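Local coordinates for protein F2 like fibronectin-binding protein (Streptococcus pneumoniae, PDB 5A0N) that probably attaches the pneumococcal cell covalently to host molecules through the internal thioester of this N-terminal adhesin domain, at residues T121-R126 against E177-D182; G12-G17 against I42-H47; L28-F33 against F66-P71; L57-R62 against E146-T151. All coordinates share one frame; numbering follows the deposited sequence.

How the contacts relate
From the N terminus, contact 2 closes a loop first, returning I42-H47 to the turn G12-G17 beside the three-stranded sheet. Before it closes, L28-F33 leaves to meet F66-P71 in contact 3, so the two loops cross; H47 touches F66 and E69 where they adjoin. Contact 3 is crossed in turn by contact 4, whose L57-R62 waits until E146-T151 on helix 132-152. Contact 4 thus joins the strand-rich region to the helical insertion. Contact 1 lies within the helical region, joining the start of helix 123-128 to the end of helix 170-182; it crosses contact 4, and R180 bridges to E146 between them. Contacts 1 and 2 lie on opposite sides of the chain's centre, about 35 Å apart between centres.

Contact 1 (T121-R126 against E177-D182); sequences TDIVKR and EMIRTD
D182 OD2 accepts from two donors of T121-R126: T121 OG1 donates a hydrogen bond to it at 2.6 Å, and R126 NH2 makes a salt bridge to it at 2.8 Å. The two donors use the oxygen differently. The threonine hydroxyl meets it on the anti side, tilted from the carboxylate plane, whereas the arginine reaches it nearly along the C-O axis, with guanidinium and carboxylate only 20° apart. Arginine suits this place because it has several N-H groups to spend. Its side chain bends at chi3 (-75°), and NE donates to D122 O at 3.1 Å while NH2 also reaches T121 O, tying the guanidinium to the turn that starts its own helix. D182 closes the C-terminal end of helix 170-182, so in this part of the helical insertion domain one helix end is pinned to the start of helix 123-128; the arginine's positive charge probably eases the burial of the aspartate there. Next to the bridge, M178 SD lies 3.7 Å above the centre of the guanidinium, and M178 CE touches R126 CB at 3.7 Å. Inward the contact turns apolar. I123 CG1 packs on M178 CB at 3.9 Å, and I123 CD1 meets I179 CG1 at the same distance, the two isoleucines crossing at about a right angle. I123 also touches F139 of helix 132-152 and M115 of helix 105-118, and I179 touches I143 and L112 of the same two helices.

Contact 2 (G12-G17 against I42-H47); sequences GISGNG and ITSDTH
A type I beta turn, S14 to G17, leads into strand 19-21 of the small three-stranded antiparallel sheet and meets T43, S44 and D45, where the middle strand 41-43 ends. D45 takes a backbone N-H directly: G15 N donates to D45 OD2 at 2.8 Å with an N-H...O angle of 156°, on the syn side but out of the carboxylate plane. The other oxygen, D45 OD1, accepts T46 N from its own loop and a water that also donates to I13 O, 2.8 Å away, so one carboxylate serves both segments. Beside it three short polar side chains converge. N16 OD1 lies 2.6 Å from S14 OG and 2.8 Å from S44 OG, and K18 N and K18 O complete the cluster; serine and asparagine are compact enough to meet here. T43 turns its methyl instead: CG2 sits 3.6 Å from S14 N, over backbone that glycine at G12 leaves bare, while T43 OG1 serves its own loop. The turn ends in G17, whose phi of 74° is a left-handed conformation that glycine adopts readily. From there the chain passes into edge strand 19-21, which pairs antiparallel with 41-43 in the three-stranded sheet.

Contact 3 (L28-F33 against F66-P71); sequences LYSNQF and FTDEKP
D68 holds S30 with both carboxylate oxygens, and this is the tight part of the contact. S30 N donates to OD1 of D68 at 2.8 Å (160°), from the syn side though out of plane, while S30 OG meets D68 OD2 at 2.7 Å on its syn lone pair. Serine fits because its hydroxyl, lying between the backbone N and the carbonyl carbon (chi1 57°), is placed beside the amide, so that one short carboxylate spans both donors. The backbones also join: D68 N donates to L28 O at 2.8 Å, and T67 CG2 rests 3.7 Å from S30 N, its hydroxyl being engaged by K27 O. The contact thus ties the connection between strands 25-26 and 35-36, which contains the type I turn Y29 to Q32, to the long loop between strands 55-56 and 75-78. D68 and E69 both have positive phi, unusual outside glycine, in a tight turn of that loop where K70 N bonds back to T67 O. On the solvent side water replaces direct touch. One molecule donates to both L28 O and F66 O, carbonyls 3.7 Å apart that could not bond to each other. Farther out, a second water stands 2.6 Å from Y29 OH and donates to E69 OE2 at 2.7 Å.

Contact 4 (L57-R62 against E146-T151); sequences LANGKR and EIWRYT
W148 CG lies anti to its carbonyl carbon (chi1 -73°), and a chi2 of -29° turns the indole so that its five-membered ring faces N59. N59 CB sits 3.5 Å from the centroid of that ring and 3° off its normal, a CH-pi contact almost squarely over the face. An asparagine CB, made slightly acidic by its neighbouring amide, probably suits this place, and a flat indole gives it a broad surface. The indole edge is turned to L57 N, 4.4 Å from W148 NE1, a loose contact. N59, second residue of the type I turn A58 to K61, points its CB toward helix 132-152, and its own N-H is taken by D152. The turn follows strand 55-56, whose C56 touches W148 and is probably the thioester cysteine, as expected for this domain class, in which a cysteine and a glutamine are joined; a buffer molecule bound about 4 Å from the indole is consistent with a nearby pocket. One helical turn on, T151 CB packs against L57 O at 3.4 Å, a carbonyl whose hydrogen bond comes from H94 NE2. L57 CD2 and I147 CG2 touch loosely at 4.4 Å, and F109 lies against both side chains.

Contact 1 (T121-R126 against E177-D182)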
loop_
_atom_site.group_PDB
_atom_site.type_symbol
_atom_site.label_atom_id
_atom_site.label_comp_id
_atom_site.label_asym_id
_atom_site.label_seq_id
_atom_site.Cartn_x
_atom_site.Cartn_y
_atom_site.Cartn_z
ATOM N N THR A 121 -9.993 14.098 5.149
ATOM C CA THR A 121 -11.114 14.177 6.100
ATOM C C THR A 121 -10.662 14.017 7.555
ATOM O O THR A 121 -11.484 13.853 8.449
ATOM C CB THR A 121 -12.236 13.172 5.755
ATOM O OG1 THR A 121 -11.749 11.834 5.914
ATOM C CG2 THR A 121 -12.736 13.387 4.311
ATOM N N ASP A 122 -9.350 14.087 7.810
ATOM C CA ASP A 122 -8.832 14.113 9.183
ATOM C C ASP A 122 -9.285 12.884 9.991
ATOM O O ASP A 122 -9.715 12.980 11.142
ATOM C CB ASP A 122 -9.197 15.420 9.893
ATOM C CG ASP A 122 -8.190 16.501 9.649
ATOM O OD1 ASP A 122 -6.984 16.199 9.723
ATOM O OD2 ASP A 122 -8.614 17.634 9.401
ATOM N N ILE A 123 -9.097 11.718 9.395
ATOM C CA ILE A 123 -9.351 10.466 10.081
ATOM C C ILE A 123 -8.350 10.266 11.205
ATOM O O ILE A 123 -8.709 9.786 12.287
ATOM C CB ILE A 123 -9.344 9.292 9.092
ATOM C CG1 ILE A 123 -10.507 9.487 8.101
ATOM C CG2 ILE A 123 -9.406 7.959 9.810
ATOM C CD1 ILE A 123 -10.512 8.522 6.955
ATOM N N VAL A 124 -7.071 10.539 10.926
ATOM C CA VAL A 124 -6.058 10.273 11.946
ATOM C C VAL A 124 -6.281 11.078 13.227
ATOM O O VAL A 124 -6.229 10.521 14.326
ATOM C CB VAL A 124 -4.652 10.463 11.385
ATOM C CG1 VAL A 124 -3.600 10.406 12.506
ATOM C CG2 VAL A 124 -4.362 9.398 10.343
ATOM N N LYS A 125 -6.582 12.374 13.105
ATOM C CA LYS A 125 -6.874 13.166 14.300
ATOM C C LYS A 125 -8.032 12.579 15.091
ATOM O O LYS A 125 -8.013 12.534 16.312
ATOM C CB LYS A 125 -7.284 14.600 13.937
ATOM C CG LYS A 125 -6.184 15.562 13.600
ATOM C CD LYS A 125 -6.738 16.974 13.501
ATOM N N ARG A 126 -9.069 12.134 14.393
ATOM C CA ARG A 126 -10.241 11.596 15.095
ATOM C C ARG A 126 -9.983 10.237 15.740
ATOM O O ARG A 126 -10.560 9.938 16.766
ATOM C CB ARG A 126 -11.432 11.521 14.121
ATOM C CG ARG A 126 -11.934 12.907 13.722
ATOM C CD ARG A 126 -13.124 12.808 12.827
ATOM N NE ARG A 126 -12.767 12.413 11.473
ATOM C CZ ARG A 126 -13.558 11.794 10.602
ATOM N NH1 ARG A 126 -14.774 11.359 10.933
ATOM N NH2 ARG A 126 -13.096 11.615 9.394
ATOM N N GLU A 177 -14.155 2.616 10.104
ATOM C CA GLU A 177 -15.505 3.144 9.946
ATOM C C GLU A 177 -15.476 4.521 9.302
ATOM O O GLU A 177 -16.353 4.878 8.507
ATOM C CB GLU A 177 -16.232 3.160 11.281
ATOM C CG GLU A 177 -16.431 1.759 11.791
ATOM C CD GLU A 177 -16.889 1.647 13.208
ATOM O OE1 GLU A 177 -17.403 2.594 13.741
ATOM O OE2 GLU A 177 -16.727 0.566 13.798
ATOM N N MET A 178 -14.492 5.334 9.681
ATOM C CA MET A 178 -14.347 6.646 9.054
ATOM C C MET A 178 -13.947 6.540 7.584
ATOM O O MET A 178 -14.498 7.242 6.741
ATOM C CB MET A 178 -13.372 7.516 9.833
ATOM C CG MET A 178 -13.833 7.798 11.257
ATOM S SD MET A 178 -12.477 8.546 12.220
ATOM C CE MET A 178 -12.906 8.180 13.877
ATOM N N ILE A 179 -12.994 5.658 7.281
ATOM C CA ILE A 179 -12.639 5.397 5.889
ATOM C C ILE A 179 -13.895 5.038 5.081
ATOM O O ILE A 179 -14.117 5.563 3.987
ATOM C CB ILE A 179 -11.620 4.249 5.763
ATOM C CG1 ILE A 179 -10.243 4.669 6.298
ATOM C CG2 ILE A 179 -11.520 3.748 4.333
ATOM C CD1 ILE A 179 -9.307 3.494 6.574
ATOM N N ARG A 180 -14.707 4.127 5.616
ATOM C CA ARG A 180 -15.875 3.644 4.864
ATOM C C ARG A 180 -16.919 4.732 4.681
ATOM O O ARG A 180 -17.611 4.754 3.659
ATOM C CB ARG A 180 -16.483 2.438 5.553
ATOM C CG ARG A 180 -15.589 1.228 5.341
ATOM C CD ARG A 180 -16.028 -0.042 6.040
ATOM N NE ARG A 180 -15.145 -1.123 5.599
ATOM C CZ ARG A 180 -14.987 -2.284 6.187
ATOM N NH1 ARG A 180 -15.683 -2.599 7.256
ATOM N NH2 ARG A 180 -14.117 -3.134 5.685
ATOM N N THR A 181 -17.037 5.643 5.633
ATOM C CA THR A 181 -17.964 6.772 5.515
ATOM C C THR A 181 -17.448 7.831 4.550
ATOM O O THR A 181 -18.232 8.447 3.828
ATOM C CB THR A 181 -18.182 7.374 6.910
ATOM O OG1 THR A 181 -18.685 6.363 7.792
ATOM C CG2 THR A 181 -19.127 8.511 6.899
ATOM N N ASP A 182 -16.129 8.039 4.533
ATOM C CA ASP A 182 -15.536 9.210 3.893
ATOM C C ASP A 182 -14.975 8.986 2.502
ATOM O O ASP A 182 -14.619 9.944 1.820
ATOM C CB ASP A 182 -14.399 9.776 4.740
ATOM C CG ASP A 182 -14.841 10.320 6.088
ATOM O OD1 ASP A 182 -16.068 10.347 6.363
ATOM O OD2 ASP A 182 -13.935 10.701 6.880
#

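Contact 2 (G12-G17 against I42-H47)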
loop_
_atom_site.group_PDB
_atom_site.type_symbol
_atom_site.label_atom_id
_atom_site.label_comp_id
_atom_site.label_asym_id
_atom_site.label_seq_id
_atom_site.Cartn_x
_atom_site.Cartn_y
_atom_site.Cartn_z
ATOM N N GLY A 12 14.928 8.444 -3.961
ATOM C CA GLY A 12 15.823 7.434 -4.490
ATOM C C GLY A 12 15.383 6.944 -5.873
ATOM O O GLY A 12 14.217 6.593 -6.066
ATOM N N ILE A 13 16.353 6.883 -6.780
ATOM C CA ILE A 13 16.178 6.275 -8.087
ATOM C C ILE A 13 17.317 5.284 -8.295
ATOM O O ILE A 13 18.480 5.639 -8.155
ATOM C CB ILE A 13 16.150 7.327 -9.213
ATOM C CG1 ILE A 13 14.887 8.219 -9.035
ATOM C CG2 ILE A 13 16.178 6.674 -10.594
ATOM C CD1 ILE A 13 13.525 7.565 -9.341
ATOM N N SER A 14 16.992 4.048 -8.620
ATOM C CA SER A 14 17.980 2.974 -8.754
ATOM C C SER A 14 18.716 3.082 -10.063
ATOM O O SER A 14 18.067 3.234 -11.107
ATOM C CB SER A 14 17.265 1.605 -8.768
ATOM O OG SER A 14 18.226 0.602 -8.604
ATOM N N GLY A 15 20.034 2.921 -10.038
ATOM C CA GLY A 15 20.806 2.941 -11.257
ATOM C C GLY A 15 20.456 1.851 -12.247
ATOM O O GLY A 15 20.637 2.053 -13.437
ATOM N N ASN A 16 19.964 0.716 -11.756
ATOM C CA ASN A 16 19.588 -0.409 -12.613
ATOM C C ASN A 16 18.091 -0.541 -12.805
ATOM O O ASN A 16 17.641 -1.493 -13.417
ATOM C CB ASN A 16 20.186 -1.724 -12.087
ATOM C CG ASN A 16 19.595 -2.153 -10.755
ATOM O OD1 ASN A 16 18.793 -1.450 -10.162
ATOM N ND2 ASN A 16 20.007 -3.327 -10.284
ATOM N N GLY A 17 17.324 0.404 -12.284
ATOM C CA GLY A 17 15.876 0.355 -12.408
ATOM C C GLY A 17 15.178 -0.666 -11.523
ATOM O O GLY A 17 13.974 -0.850 -11.671
ATOM N N ILE A 42 12.814 0.695 -1.619
ATOM C CA ILE A 42 14.198 1.155 -1.616
ATOM C C ILE A 42 14.882 0.813 -2.942
ATOM O O ILE A 42 14.543 -0.159 -3.598
ATOM C CB ILE A 42 14.970 0.593 -0.407
ATOM C CG1 ILE A 42 15.074 -0.946 -0.472
ATOM C CG2 ILE A 42 14.376 1.054 0.914
ATOM C CD1 ILE A 42 16.071 -1.517 0.539
ATOM N N THR A 43 15.900 1.597 -3.276
ATOM C CA THR A 43 16.713 1.313 -4.435
ATOM C C THR A 43 17.524 0.037 -4.192
ATOM O O THR A 43 17.981 -0.239 -3.071
ATOM C CB THR A 43 17.660 2.456 -4.754
ATOM O OG1 THR A 43 18.546 2.613 -3.639
ATOM C CG2 THR A 43 16.892 3.751 -5.036
ATOM N N SER A 44 17.727 -0.735 -5.251
ATOM C CA SER A 44 18.483 -2.003 -5.132
ATOM C C SER A 44 19.953 -1.762 -4.895
ATOM O O SER A 44 20.611 -2.644 -4.353
ATOM C CB SER A 44 18.326 -2.863 -6.371
ATOM O OG SER A 44 18.897 -2.216 -7.478
ATOM N N ASP A 45 20.472 -0.598 -5.278
ATOM C CA ASP A 45 21.891 -0.344 -5.196
ATOM C C ASP A 45 22.291 0.338 -3.884
ATOM O O ASP A 45 23.086 -0.178 -3.088
ATOM C CB ASP A 45 22.402 0.419 -6.430
ATOM C CG ASP A 45 21.547 1.610 -6.878
ATOM O OD1 ASP A 45 20.640 2.078 -6.188
ATOM O OD2 ASP A 45 21.815 2.098 -8.005
ATOM N N THR A 46 21.722 1.503 -3.627
ATOM C CA THR A 46 22.066 2.284 -2.471
ATOM C C THR A 46 21.169 2.049 -1.257
ATOM O O THR A 46 21.450 2.560 -0.177
ATOM C CB THR A 46 22.044 3.768 -2.808
ATOM O OG1 THR A 46 20.746 4.116 -3.275
ATOM C CG2 THR A 46 23.090 4.129 -3.856
ATOM N N HIS A 47 20.044 1.369 -1.443
ATOM C CA HIS A 47 19.084 1.102 -0.366
ATOM C C HIS A 47 18.499 2.403 0.183
ATOM O O HIS A 47 18.194 2.522 1.378
ATOM C CB HIS A 47 19.642 0.228 0.770
ATOM C CG HIS A 47 20.237 -1.061 0.310
ATOM N ND1 HIS A 47 20.856 -1.931 1.178
ATOM C CD2 HIS A 47 20.281 -1.649 -0.909
ATOM C CE1 HIS A 47 21.283 -2.981 0.512
ATOM N NE2 HIS A 47 20.952 -2.838 -0.754
HETATM O O HOH W 1 20.549 4.924 -6.403
#

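Contact 3 (L28-F33 against F66-P71)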
loop_
_atom_site.group_PDB
_atom_site.type_symbol
_atom_site.label_atom_id
_atom_site.label_comp_id
_atom_site.label_asym_id
_atom_site.label_seq_id
_atom_site.Cartn_x
_atom_site.Cartn_y
_atom_site.Cartn_z
ATOM N N LEU A 28 13.466 -6.803 9.602
ATOM C CA LEU A 28 14.623 -6.283 8.869
ATOM C C LEU A 28 15.846 -7.160 9.100
ATOM O O LEU A 28 16.673 -7.303 8.205
ATOM C CB LEU A 28 14.938 -4.823 9.181
ATOM C CG LEU A 28 14.214 -3.804 8.295
ATOM C CD1 LEU A 28 12.707 -3.911 8.475
ATOM C CD2 LEU A 28 14.711 -2.389 8.596
ATOM N N TYR A 29 15.939 -7.749 10.299
ATOM C CA TYR A 29 17.053 -8.647 10.649
ATOM C C TYR A 29 16.434 -9.849 11.341
ATOM O O TYR A 29 15.546 -9.710 12.201
ATOM C CB TYR A 29 18.096 -7.909 11.527
ATOM C CG TYR A 29 18.667 -6.748 10.798
ATOM C CD1 TYR A 29 19.635 -6.909 9.828
ATOM C CD2 TYR A 29 18.123 -5.476 10.975
ATOM C CE1 TYR A 29 20.084 -5.836 9.087
ATOM C CE2 TYR A 29 18.570 -4.406 10.234
ATOM C CZ TYR A 29 19.565 -4.581 9.299
ATOM O OH TYR A 29 20.012 -3.502 8.574
ATOM N N SER A 30 16.895 -11.033 10.952
ATOM C CA SER A 30 16.218 -12.276 11.296
ATOM C C SER A 30 16.209 -12.632 12.781
ATOM O O SER A 30 15.359 -13.417 13.199
ATOM C CB SER A 30 16.768 -13.444 10.503
ATOM O OG SER A 30 18.174 -13.584 10.689
ATOM N N ASN A 31 17.117 -12.059 13.568
ATOM C CA ASN A 31 17.099 -12.306 14.994
ATOM C C ASN A 31 16.235 -11.352 15.800
ATOM O O ASN A 31 16.160 -11.504 17.029
ATOM C CB ASN A 31 18.509 -12.381 15.599
ATOM C CG ASN A 31 19.252 -11.078 15.552
ATOM O OD1 ASN A 31 18.945 -10.182 14.791
ATOM N ND2 ASN A 31 20.248 -10.976 16.412
ATOM N N GLN A 32 15.595 -10.388 15.137
ATOM C CA GLN A 32 14.764 -9.383 15.788
ATOM C C GLN A 32 13.290 -9.695 15.640
ATOM O O GLN A 32 12.881 -10.436 14.746
ATOM C CB GLN A 32 15.025 -7.988 15.215
ATOM C CG GLN A 32 16.391 -7.444 15.578
ATOM C CD GLN A 32 16.494 -5.967 15.319
ATOM O OE1 GLN A 32 15.552 -5.197 15.577
ATOM N NE2 GLN A 32 17.626 -5.560 14.770
ATOM N N PHE A 33 12.479 -9.060 16.467
ATOM C CA PHE A 33 11.044 -9.062 16.260
ATOM C C PHE A 33 10.684 -8.353 14.955
ATOM O O PHE A 33 11.253 -7.311 14.621
ATOM C CB PHE A 33 10.316 -8.378 17.407
ATOM C CG PHE A 33 10.375 -9.154 18.690
ATOM C CD1 PHE A 33 9.756 -10.369 18.798
ATOM C CD2 PHE A 33 11.075 -8.677 19.760
ATOM C CE1 PHE A 33 9.837 -11.107 19.963
ATOM C CE2 PHE A 33 11.146 -9.391 20.929
ATOM C CZ PHE A 33 10.510 -10.613 21.030
ATOM N N PHE A 66 12.894 -7.910 2.870
ATOM C CA PHE A 66 14.313 -7.547 2.785
ATOM C C PHE A 66 15.022 -7.967 4.068
ATOM O O PHE A 66 15.912 -7.260 4.567
ATOM C CB PHE A 66 14.454 -6.052 2.511
ATOM C CG PHE A 66 15.837 -5.608 2.075
ATOM C CD1 PHE A 66 16.454 -6.178 0.976
ATOM C CD2 PHE A 66 16.502 -4.602 2.743
ATOM C CE1 PHE A 66 17.707 -5.766 0.552
ATOM C CE2 PHE A 66 17.764 -4.165 2.319
ATOM C CZ PHE A 66 18.358 -4.764 1.224
ATOM N N THR A 67 14.670 -9.123 4.597
ATOM C CA THR A 67 15.276 -9.572 5.839
ATOM C C THR A 67 16.773 -9.881 5.649
ATOM O O THR A 67 17.141 -10.531 4.681
ATOM C CB THR A 67 14.528 -10.811 6.349
ATOM O OG1 THR A 67 13.119 -10.519 6.441
ATOM C CG2 THR A 67 15.065 -11.257 7.693
ATOM N N ASP A 68 17.602 -9.393 6.575
ATOM C CA ASP A 68 19.041 -9.596 6.494
ATOM C C ASP A 68 19.591 -9.073 5.170
ATOM O O ASP A 68 20.613 -9.552 4.663
ATOM C CB ASP A 68 19.445 -11.069 6.713
ATOM C CG ASP A 68 19.094 -11.580 8.087
ATOM O OD1 ASP A 68 18.925 -10.747 9.016
ATOM O OD2 ASP A 68 19.021 -12.836 8.259
ATOM N N GLU A 69 18.952 -8.037 4.639
ATOM C CA GLU A 69 19.355 -7.441 3.353
ATOM C C GLU A 69 19.359 -8.421 2.197
ATOM O O GLU A 69 20.072 -8.231 1.207
ATOM C CB GLU A 69 20.671 -6.673 3.494
ATOM C CG GLU A 69 20.607 -5.642 4.604
ATOM C CD GLU A 69 21.435 -4.413 4.376
ATOM O OE1 GLU A 69 20.969 -3.463 3.690
ATOM O OE2 GLU A 69 22.542 -4.422 4.893
ATOM N N LYS A 70 18.485 -9.414 2.256
ATOM C CA LYS A 70 18.327 -10.380 1.157
ATOM C C LYS A 70 16.954 -10.083 0.547
ATOM O O LYS A 70 15.921 -10.295 1.168
ATOM C CB LYS A 70 18.374 -11.829 1.671
ATOM C CG LYS A 70 19.599 -12.232 2.479
ATOM C CD LYS A 70 20.897 -12.078 1.719
ATOM C CE LYS A 70 22.162 -12.343 2.576
ATOM N NZ LYS A 70 22.609 -11.099 3.337
ATOM N N PRO A 71 16.921 -9.590 -0.686
ATOM C CA PRO A 71 15.607 -9.232 -1.244
ATOM C C PRO A 71 14.807 -10.470 -1.616
ATOM O O PRO A 71 15.327 -11.417 -2.167
ATOM C CB PRO A 71 15.969 -8.438 -2.503
ATOM C CG PRO A 71 17.322 -8.965 -2.901
ATOM C CD PRO A 71 18.024 -9.283 -1.608
HETATM O O HOH W 2 17.164 -5.469 6.122
HETATM O O HOH W 3 22.306 -3.689 7.463
#

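Contact 4 (L57-R62 against E146-T151)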
loop_
_atom_site.group_PDB
_atom_site.type_symbol
_atom_site.label_atom_id
_atom_site.label_comp_id
_atom_site.label_asym_id
_atom_site.label_seq_id
_atom_site.Cartn_x
_atom_site.Cartn_y
_atom_site.Cartn_z
ATOM N N LEU A 57 -1.087 -4.851 -4.012
ATOM C CA LEU A 57 -2.286 -4.894 -4.848
ATOM C C LEU A 57 -2.862 -6.276 -5.071
ATOM O O LEU A 57 -3.832 -6.404 -5.838
ATOM C CB LEU A 57 -2.013 -4.218 -6.168
ATOM C CG LEU A 57 -1.462 -2.788 -6.098
ATOM C CD1 LEU A 57 -1.167 -2.287 -7.501
ATOM C CD2 LEU A 57 -2.407 -1.856 -5.358
ATOM N N ALA A 58 -2.294 -7.305 -4.438
ATOM C CA ALA A 58 -2.732 -8.682 -4.660
ATOM C C ALA A 58 -2.476 -9.485 -3.407
ATOM O O ALA A 58 -1.355 -9.958 -3.173
ATOM C CB ALA A 58 -2.017 -9.292 -5.871
ATOM N N ASN A 59 -3.523 -9.626 -2.598
ATOM C CA ASN A 59 -3.372 -10.279 -1.314
ATOM C C ASN A 59 -3.092 -11.769 -1.360
ATOM O O ASN A 59 -2.723 -12.358 -0.329
ATOM C CB ASN A 59 -4.536 -9.951 -0.368
ATOM C CG ASN A 59 -5.795 -10.700 -0.664
ATOM O OD1 ASN A 59 -5.935 -11.301 -1.709
ATOM N ND2 ASN A 59 -6.772 -10.579 0.236
ATOM N N GLY A 60 -3.264 -12.372 -2.533
ATOM C CA GLY A 60 -3.075 -13.798 -2.724
ATOM C C GLY A 60 -1.774 -14.193 -3.373
ATOM O O GLY A 60 -1.555 -15.363 -3.652
ATOM N N LYS A 61 -0.892 -13.213 -3.580
ATOM C CA LYS A 61 0.424 -13.445 -4.169
ATOM C C LYS A 61 1.488 -13.355 -3.097
ATOM O O LYS A 61 1.211 -13.079 -1.930
ATOM C CB LYS A 61 0.640 -12.494 -5.350
ATOM C CG LYS A 61 -0.324 -12.800 -6.507
ATOM C CD LYS A 61 0.112 -12.140 -7.794
ATOM C CE LYS A 61 -0.029 -13.031 -8.999
ATOM N NZ LYS A 61 0.614 -12.291 -10.096
ATOM N N ARG A 62 2.737 -13.597 -3.495
ATOM C CA ARG A 62 3.829 -13.511 -2.518
ATOM C C ARG A 62 4.070 -12.058 -2.147
ATOM O O ARG A 62 3.887 -11.146 -2.963
ATOM C CB ARG A 62 5.116 -14.133 -3.089
ATOM C CG ARG A 62 5.006 -15.602 -3.416
ATOM C CD ARG A 62 6.253 -16.160 -4.064
ATOM N NE ARG A 62 7.399 -16.114 -3.169
ATOM C CZ ARG A 62 8.654 -16.277 -3.551
ATOM N NH1 ARG A 62 8.909 -16.574 -4.831
ATOM N NH2 ARG A 62 9.631 -16.117 -2.657
ATOM N N GLU A 146 -8.464 -2.116 3.353
ATOM C CA GLU A 146 -9.542 -1.609 2.529
ATOM C C GLU A 146 -9.178 -1.594 1.049
ATOM O O GLU A 146 -10.049 -1.847 0.211
ATOM C CB GLU A 146 -10.046 -0.269 3.033
ATOM C CG GLU A 146 -11.501 0.033 2.625
ATOM C CD GLU A 146 -12.562 -0.837 3.277
ATOM O OE1 GLU A 146 -12.211 -1.859 3.912
ATOM O OE2 GLU A 146 -13.757 -0.492 3.160
ATOM N N ILE A 147 -7.899 -1.392 0.715
ATOM C CA ILE A 147 -7.483 -1.581 -0.666
ATOM C C ILE A 147 -7.787 -3.000 -1.121
ATOM O O ILE A 147 -8.319 -3.202 -2.227
ATOM C CB ILE A 147 -6.010 -1.170 -0.857
ATOM C CG1 ILE A 147 -5.932 0.353 -0.782
ATOM C CG2 ILE A 147 -5.397 -1.736 -2.135
ATOM C CD1 ILE A 147 -4.518 0.922 -0.733
ATOM N N TRP A 148 -7.471 -3.982 -0.278
ATOM C CA TRP A 148 -7.711 -5.391 -0.589
ATOM C C TRP A 148 -9.196 -5.755 -0.643
ATOM O O TRP A 148 -9.560 -6.720 -1.315
ATOM C CB TRP A 148 -7.002 -6.298 0.430
ATOM C CG TRP A 148 -5.537 -6.350 0.274
ATOM C CD1 TRP A 148 -4.823 -6.193 -0.859
ATOM C CD2 TRP A 148 -4.586 -6.641 1.319
ATOM N NE1 TRP A 148 -3.470 -6.398 -0.601
ATOM C CE2 TRP A 148 -3.306 -6.645 0.744
ATOM C CE3 TRP A 148 -4.700 -6.870 2.688
ATOM C CZ2 TRP A 148 -2.146 -6.898 1.490
ATOM C CZ3 TRP A 148 -3.567 -7.061 3.421
ATOM C CH2 TRP A 148 -2.303 -7.087 2.829
ATOM N N ARG A 149 -10.058 -4.986 0.005
ATOM C CA ARG A 149 -11.504 -5.176 -0.189
ATOM C C ARG A 149 -11.826 -5.071 -1.667
ATOM O O ARG A 149 -12.623 -5.853 -2.185
ATOM C CB ARG A 149 -12.278 -4.116 0.595
ATOM C CG ARG A 149 -13.781 -4.156 0.354
ATOM C CD ARG A 149 -14.507 -3.129 1.181
ATOM N NE ARG A 149 -15.930 -3.127 0.906
ATOM C CZ ARG A 149 -16.777 -2.243 1.414
ATOM N NH1 ARG A 149 -16.378 -1.363 2.296
ATOM N NH2 ARG A 149 -18.063 -2.282 1.079
ATOM N N TYR A 150 -11.190 -4.118 -2.334
ATOM C CA TYR A 150 -11.449 -3.844 -3.745
ATOM C C TYR A 150 -10.571 -4.588 -4.727
ATOM O O TYR A 150 -11.025 -4.866 -5.835
ATOM C CB TYR A 150 -11.444 -2.325 -3.963
ATOM C CG TYR A 150 -12.458 -1.629 -3.083
ATOM C CD1 TYR A 150 -13.808 -1.819 -3.302
ATOM C CD2 TYR A 150 -12.081 -0.807 -2.034
ATOM C CE1 TYR A 150 -14.739 -1.216 -2.505
ATOM C CE2 TYR A 150 -13.001 -0.190 -1.217
ATOM C CZ TYR A 150 -14.339 -0.399 -1.439
ATOM O OH TYR A 150 -15.309 0.198 -0.642
ATOM N N THR A 151 -9.317 -4.943 -4.371
ATOM C CA THR A 151 -8.501 -5.720 -5.272
ATOM C C THR A 151 -8.852 -7.200 -5.230
ATOM O O THR A 151 -8.682 -7.895 -6.223
ATOM C CB THR A 151 -6.997 -5.549 -5.022
ATOM O OG1 THR A 151 -6.703 -5.970 -3.688
ATOM C CG2 THR A 151 -6.549 -4.113 -5.211
#